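PDB 4OQ1: cell wall surface anchor family protein from Streptococcus pneumoniae, which is an ancillary pilin that probably attaches the pilus to the pneumococcal cell wall. Local coordinates for residues Thr116-Tyr121 with Ser191-Val196. The protein carries 3 engineered substitutions. Sequence-based numbering, arbitrary orientation.
Sequences TDAVSY and SSSGQV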
# COMPACT_ATOMS: atom_id res chain seq x y z
N THR A 116 6.28 22.16 -5.85
CA THR A 116 6.22 22.16 -4.40
C THR A 116 6.93 20.92 -3.89
O THR A 116 7.34 20.05 -4.64
CB THR A 116 4.77 22.19 -3.83
OG1 THR A 116 4.04 20.99 -4.19
CG2 THR A 116 4.06 23.35 -4.34
N ASP A 117 7.05 20.88 -2.58
CA ASP A 117 7.61 19.76 -1.87
C ASP A 117 6.77 18.52 -2.03
O ASP A 117 7.27 17.45 -1.85
CB ASP A 117 7.64 20.06 -0.37
CG ASP A 117 8.54 21.23 -0.02
OD1 ASP A 117 9.42 21.61 -0.84
OD2 ASP A 117 8.36 21.77 1.10
N ALA A 118 5.48 18.69 -2.29
CA ALA A 118 4.58 17.59 -2.43
C ALA A 118 4.37 17.26 -3.88
O ALA A 118 4.40 16.11 -4.26
CB ALA A 118 3.24 17.95 -1.79
N VAL A 119 4.16 18.31 -4.69
CA VAL A 119 3.65 18.19 -6.05
C VAL A 119 4.48 19.00 -7.06
O VAL A 119 4.70 20.19 -6.87
CB VAL A 119 2.24 18.78 -6.10
CG1 VAL A 119 1.74 18.99 -7.53
CG2 VAL A 119 1.30 17.85 -5.41
N SER A 120 4.87 18.35 -8.15
CA SER A 120 5.54 19.00 -9.26
C SER A 120 4.70 18.77 -10.50
O SER A 120 4.27 17.64 -10.75
CB SER A 120 6.87 18.38 -9.47
OG SER A 120 7.72 18.82 -8.43
N TYR A 121 4.42 19.84 -11.25
CA TYR A 121 3.75 19.72 -12.55
C TYR A 121 4.51 20.55 -13.55
O TYR A 121 4.11 21.69 -13.90
CB TYR A 121 2.34 20.13 -12.45
CG TYR A 121 1.54 19.68 -13.63
CD1 TYR A 121 0.61 18.63 -13.49
CD2 TYR A 121 1.70 20.24 -14.87
CE1 TYR A 121 -0.09 18.17 -14.58
CE2 TYR A 121 0.99 19.81 -15.97
CZ TYR A 121 0.09 18.77 -15.83
OH TYR A 121 -0.67 18.35 -16.94
N SER A 191 3.49 9.86 -2.66
CA SER A 191 3.29 11.28 -2.60
C SER A 191 3.64 11.69 -1.23
O SER A 191 3.14 11.12 -0.26
CB SER A 191 1.83 11.66 -2.87
OG SER A 191 1.50 12.93 -2.31
N SER A 192 4.47 12.71 -1.10
CA SER A 192 5.01 13.03 0.23
C SER A 192 3.96 13.59 1.23
O SER A 192 4.24 13.66 2.42
CB SER A 192 6.22 13.97 0.16
OG SER A 192 5.83 15.15 -0.46
N SER A 193 2.81 13.96 0.73
CA SER A 193 1.71 14.43 1.53
C SER A 193 0.57 13.39 1.49
O SER A 193 -0.55 13.72 1.78
CB SER A 193 1.23 15.80 0.99
OG SER A 193 0.50 15.66 -0.20
N GLY A 194 0.89 12.14 1.15
CA GLY A 194 -0.03 11.06 1.12
C GLY A 194 -0.32 10.41 2.48
O GLY A 194 0.01 10.94 3.55
N GLN A 195 -0.99 9.27 2.41
CA GLN A 195 -1.50 8.56 3.58
C GLN A 195 -0.45 7.50 3.92
O GLN A 195 0.07 6.78 3.05
CB GLN A 195 -2.87 7.96 3.31
CG GLN A 195 -3.99 9.01 3.28
CD GLN A 195 -3.71 10.16 2.30
OE1 GLN A 195 -3.74 9.97 1.07
NE2 GLN A 195 -3.42 11.38 2.85
N VAL A 196 -0.11 7.44 5.18
CA VAL A 196 1.00 6.59 5.70
C VAL A 196 0.46 5.24 6.27
O VAL A 196 1.19 4.27 6.44
CB VAL A 196 1.73 7.42 6.76
CG1 VAL A 196 2.56 6.60 7.64
CG2 VAL A 196 2.61 8.48 6.09
O HOH W 1 5.49 13.85 -3.40
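Ser192 makes the one direct hydrogen bond of this contact: its OG donates to Asp117 O at 3.0 Å. With chi1 at 60°, OG sits between the backbone N and the carbonyl carbon of Ser192, and this carries it across to the Asp117 peptide. It comes to the carbonyl from one side, at a C=O...donor angle of 123°, and lies 32° out of the carbonyl plane. The bond uses the main-chain carbonyl of Asp117; its carboxylate leads away from the partner loop.

One peptide further on, water 1 adds a second polar link. It donates to Ala118 O at 2.7 Å and accepts from Ser192 N at 2.8 Å, so Ser192 reaches the neighbouring turn through both its hydroxyl and its amide.

The two partners are turns from different domains. Residues 116-119 form the tip of the hairpin between strands 114-115 and 120-129, at the edge of the N-terminal domain's sheet; residues 191-194 make a type I beta turn in a loop of the following prealbumin-like domain, the CnaB type of module common in Gram-positive pilins. Each tip is braced internally. In an ST motif, Thr116 OG1 accepts from Val119 N at 2.7 Å, while Gly194 N closes the other turn on Ser191 O.

Van der Waals contact is confined to a small patch at the surface. The methyl of Ala118 lies against Ser193, its CB 3.9 Å from Ser193 OG, and Ser192 OG passes 3.4 Å from Ala118 CA. Beside this patch, Gln43 of the N-terminal domain extends the meeting of the two domains: its OE1 is hydrogen-bonded to Ser191 OG, and its backbone O weakly to Ser193 OG.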